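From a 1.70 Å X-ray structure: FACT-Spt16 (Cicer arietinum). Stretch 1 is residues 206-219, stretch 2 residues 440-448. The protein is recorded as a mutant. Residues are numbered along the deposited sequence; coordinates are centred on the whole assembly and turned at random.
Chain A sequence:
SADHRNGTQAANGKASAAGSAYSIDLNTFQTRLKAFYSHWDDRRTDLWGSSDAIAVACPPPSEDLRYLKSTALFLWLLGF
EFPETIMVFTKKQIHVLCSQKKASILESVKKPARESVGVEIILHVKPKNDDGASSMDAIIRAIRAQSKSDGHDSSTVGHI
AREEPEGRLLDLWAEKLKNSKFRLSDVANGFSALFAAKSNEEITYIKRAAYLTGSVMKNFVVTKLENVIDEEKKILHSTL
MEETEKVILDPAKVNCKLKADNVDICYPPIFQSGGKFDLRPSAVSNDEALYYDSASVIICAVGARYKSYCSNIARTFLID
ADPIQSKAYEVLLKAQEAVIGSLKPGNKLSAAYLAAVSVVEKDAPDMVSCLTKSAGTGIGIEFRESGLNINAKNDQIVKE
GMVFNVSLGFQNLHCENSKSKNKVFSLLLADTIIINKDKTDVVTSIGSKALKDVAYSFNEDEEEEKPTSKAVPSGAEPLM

Stretch 1, residues 206-219: IKRAAYLTGSVMKN
Stretch 2 (440-448) TDVVTSIGS

A segment of a longer helix, residues 206-219, packs against the end of a strand and the loop that follows it, through a small apolar contact fixed by one direct hydrogen bond and one bridging water, with 463 Å² buried in total. The helix is regular, with phi/psi near -63/-44 and i to i+4 hydrogen bonds such as G214 N to A210 O (2.8 Å) and K218 N to G214 O (2.9 Å); a wider pi-type turn occupies 217-219, where N219 reaches -97/-15. The second stretch is extended at 440-442 (phi -91 to -107, psi 104 to 121), then folds into a type I turn from V442 to S445, with V443 at -91/0 and T444 at -109/27, closed by a weak bond from S445 N to V442 O (3.5 Å). S445 (-71/116) and I446 (-129/11) lead on to G447 at 130/166.

The two stretches run in the same general sense, so that K207 lies near D441 and V443, A210 near V443 and T444, and K218 near I446. The nearest pair of CA atoms is that of G214 and T444, 5.1 Å apart. The lack of a side chain at G214 leaves room for I446: an ideal CB there would lie 2.8 Å from I446 CG2, a clash. Instead I446 CG2 rests 3.4 Å from G214 O.

V443 (chi1 m) points toward the helix and fills the space beside A210, with V443 CG2 3.6 Å from A210 CB; its other methyl, CG1, meets the aliphatic part of K207 at CG (3.8 Å). T444 (chi1 p) adds its methyl, CG2 lying 3.9 Å from A210 CB. I446, with chi1 p and chi2 t, is the most heavily covered residue, and its CD1 packs 3.5 Å from CG of M217 (t, p, p), whose side-chain end leads away from the loop.

Polar links flank this apolar patch. K218 (t, t, t, p) extends along the loop and curls at its last torsion, so that NZ donates to I446 O at 2.7 Å, satisfying a carbonyl with a charged amine. At the other end, K207 (m, t, t, t) is fully extended, leaving NZ 4.2 Å from OD2 of D441 (chi1 m), an attraction of opposite charges beyond salt-bridge range. Water 1 donates to both K207 O and V443 O, each at 2.9 Å, joining the helix backbone to the turn. K207 O also accepts Y211 N (2.8 Å), so the water adds to the helical bond without replacing it.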

# COMPACT_ATOMS: atom_id res chain seq x y z
N ILE A 206 6.29 -10.30 -0.78
CA ILE A 206 5.71 -9.47 -1.83
C ILE A 206 5.65 -10.24 -3.16
O ILE A 206 4.65 -10.16 -3.89
CB ILE A 206 6.49 -8.14 -1.99
CG1 ILE A 206 6.34 -7.30 -0.71
CG2 ILE A 206 6.01 -7.36 -3.23
CD1 ILE A 206 7.24 -6.07 -0.64
N LYS A 207 6.70 -10.97 -3.49
CA LYS A 207 6.69 -11.78 -4.71
C LYS A 207 5.62 -12.86 -4.64
O LYS A 207 4.95 -13.12 -5.64
CB LYS A 207 8.05 -12.43 -4.95
CG LYS A 207 9.15 -11.45 -5.31
CD LYS A 207 10.47 -12.20 -5.46
CE LYS A 207 11.54 -11.36 -6.13
NZ LYS A 207 12.81 -12.14 -6.30
N ARG A 208 5.46 -13.50 -3.48
CA ARG A 208 4.40 -14.50 -3.30
C ARG A 208 3.04 -13.84 -3.54
O ARG A 208 2.21 -14.37 -4.27
CB ARG A 208 4.43 -15.12 -1.90
CG ARG A 208 5.74 -15.84 -1.55
CD ARG A 208 5.89 -17.18 -2.27
NE ARG A 208 7.18 -17.82 -1.96
CZ ARG A 208 8.23 -17.83 -2.78
NH1 ARG A 208 8.14 -17.24 -3.97
NH2 ARG A 208 9.36 -18.42 -2.42
N ALA A 209 2.83 -12.68 -2.93
CA ALA A 209 1.59 -11.92 -3.08
C ALA A 209 1.37 -11.57 -4.54
O ALA A 209 0.28 -11.78 -5.08
CB ALA A 209 1.63 -10.67 -2.24
N ALA A 210 2.41 -11.04 -5.19
CA ALA A 210 2.32 -10.64 -6.59
C ALA A 210 2.07 -11.81 -7.54
O ALA A 210 1.39 -11.65 -8.55
CB ALA A 210 3.56 -9.87 -7.00
N TYR A 211 2.67 -12.96 -7.23
CA TYR A 211 2.41 -14.16 -8.03
C TYR A 211 0.93 -14.52 -8.01
O TYR A 211 0.33 -14.81 -9.05
CB TYR A 211 3.25 -15.35 -7.53
CG TYR A 211 3.19 -16.54 -8.45
CD1 TYR A 211 4.06 -16.64 -9.54
CD2 TYR A 211 2.28 -17.57 -8.25
CE1 TYR A 211 4.01 -17.72 -10.40
CE2 TYR A 211 2.22 -18.66 -9.10
CZ TYR A 211 3.09 -18.73 -10.18
OH TYR A 211 3.05 -19.81 -11.03
N LEU A 212 0.33 -14.50 -6.82
CA LEU A 212 -1.10 -14.78 -6.69
C LEU A 212 -1.92 -13.72 -7.41
O LEU A 212 -2.85 -14.05 -8.16
CB LEU A 212 -1.50 -14.83 -5.21
CG LEU A 212 -3.00 -14.93 -4.92
CD1 LEU A 212 -3.57 -16.16 -5.58
CD2 LEU A 212 -3.23 -14.98 -3.42
N THR A 213 -1.57 -12.46 -7.19
CA THR A 213 -2.25 -11.34 -7.86
C THR A 213 -2.26 -11.52 -9.38
O THR A 213 -3.30 -11.40 -10.04
CB THR A 213 -1.56 -10.02 -7.50
OG1 THR A 213 -1.76 -9.75 -6.11
CG2 THR A 213 -2.11 -8.85 -8.32
N GLY A 214 -1.09 -11.82 -9.93
CA GLY A 214 -0.97 -12.03 -11.36
C GLY A 214 -1.72 -13.27 -11.83
O GLY A 214 -2.35 -13.26 -12.90
N SER A 215 -1.67 -14.33 -11.02
CA SER A 215 -2.34 -15.58 -11.36
C SER A 215 -3.85 -15.38 -11.41
O SER A 215 -4.54 -15.94 -12.27
CB SER A 215 -2.00 -16.67 -10.35
OG SER A 215 -0.61 -16.86 -10.25
N VAL A 216 -4.36 -14.60 -10.46
CA VAL A 216 -5.78 -14.27 -10.43
C VAL A 216 -6.20 -13.48 -11.68
O VAL A 216 -7.22 -13.78 -12.29
CB VAL A 216 -6.14 -13.51 -9.13
CG1 VAL A 216 -7.53 -12.91 -9.22
CG2 VAL A 216 -6.03 -14.45 -7.94
N MET A 217 -5.40 -12.49 -12.06
CA MET A 217 -5.72 -11.71 -13.26
C MET A 217 -5.69 -12.60 -14.50
O MET A 217 -6.61 -12.58 -15.32
CB MET A 217 -4.74 -10.55 -13.44
CG MET A 217 -4.98 -9.74 -14.72
SD MET A 217 -6.52 -8.81 -14.66
CE MET A 217 -6.05 -7.45 -13.63
N LYS A 218 -4.63 -13.38 -14.64
CA LYS A 218 -4.44 -14.18 -15.84
C LYS A 218 -5.40 -15.36 -15.92
O LYS A 218 -6.02 -15.60 -16.97
CB LYS A 218 -3.00 -14.70 -15.92
CG LYS A 218 -2.63 -15.25 -17.29
CD LYS A 218 -1.34 -16.05 -17.25
CE LYS A 218 -0.99 -16.63 -18.61
NZ LYS A 218 -0.42 -15.61 -19.53
N ASN A 219 -5.53 -16.10 -14.82
CA ASN A 219 -6.23 -17.37 -14.85
C ASN A 219 -7.68 -17.32 -14.41
O ASN A 219 -8.44 -18.26 -14.65
CB ASN A 219 -5.47 -18.42 -14.04
CG ASN A 219 -4.07 -18.65 -14.56
OD1 ASN A 219 -3.85 -18.74 -15.77
ND2 ASN A 219 -3.10 -18.73 -13.65
N THR A 440 15.59 -4.55 -12.30
CA THR A 440 14.29 -4.24 -11.76
C THR A 440 13.33 -5.35 -12.17
O THR A 440 13.15 -5.60 -13.36
CB THR A 440 13.83 -2.88 -12.27
OG1 THR A 440 14.66 -1.86 -11.68
CG2 THR A 440 12.36 -2.62 -11.91
N ASP A 441 12.75 -6.02 -11.18
CA ASP A 441 11.91 -7.19 -11.41
C ASP A 441 10.44 -6.80 -11.45
O ASP A 441 9.92 -6.27 -10.48
CB ASP A 441 12.09 -8.22 -10.30
CG ASP A 441 13.49 -8.78 -10.25
OD1 ASP A 441 14.20 -8.71 -11.28
OD2 ASP A 441 13.89 -9.30 -9.18
N VAL A 442 9.77 -7.08 -12.57
CA VAL A 442 8.32 -6.85 -12.63
C VAL A 442 7.69 -8.16 -12.19
O VAL A 442 7.67 -9.12 -12.95
CB VAL A 442 7.84 -6.49 -14.03
CG1 VAL A 442 6.32 -6.28 -14.03
CG2 VAL A 442 8.53 -5.22 -14.52
N VAL A 443 7.20 -8.21 -10.96
CA VAL A 443 6.79 -9.49 -10.37
C VAL A 443 5.32 -9.83 -10.63
O VAL A 443 4.84 -10.88 -10.22
CB VAL A 443 7.14 -9.59 -8.86
CG1 VAL A 443 8.64 -9.72 -8.68
CG2 VAL A 443 6.61 -8.40 -8.08
N THR A 444 4.63 -8.94 -11.34
CA THR A 444 3.28 -9.22 -11.82
C THR A 444 3.27 -9.41 -13.34
O THR A 444 2.27 -9.14 -14.00
CB THR A 444 2.33 -8.06 -11.49
OG1 THR A 444 2.97 -6.83 -11.83
CG2 THR A 444 2.00 -8.04 -10.01
N SER A 445 4.40 -9.84 -13.90
CA SER A 445 4.46 -10.12 -15.33
C SER A 445 3.63 -11.37 -15.65
O SER A 445 3.95 -12.46 -15.19
CB SER A 445 5.91 -10.32 -15.77
OG SER A 445 6.02 -10.25 -17.18
N ILE A 446 2.57 -11.21 -16.45
CA ILE A 446 1.66 -12.32 -16.72
C ILE A 446 1.39 -12.54 -18.20
O ILE A 446 0.49 -13.29 -18.58
CB ILE A 446 0.30 -12.14 -16.03
CG1 ILE A 446 -0.33 -10.81 -16.43
CG2 ILE A 446 0.46 -12.23 -14.52
CD1 ILE A 446 -1.75 -10.63 -15.89
N GLY A 447 2.17 -11.86 -19.04
CA GLY A 447 2.00 -11.99 -20.47
C GLY A 447 1.92 -10.63 -21.11
O GLY A 447 1.75 -9.62 -20.43
N SER A 448 2.05 -10.60 -22.43
CA SER A 448 2.11 -9.33 -23.16
C SER A 448 0.98 -8.36 -22.83
O SER A 448 -0.19 -8.73 -22.84
CB SER A 448 2.14 -9.58 -24.66
OG SER A 448 2.03 -8.37 -25.37
O HOH W 1 5.93 -12.85 -8.35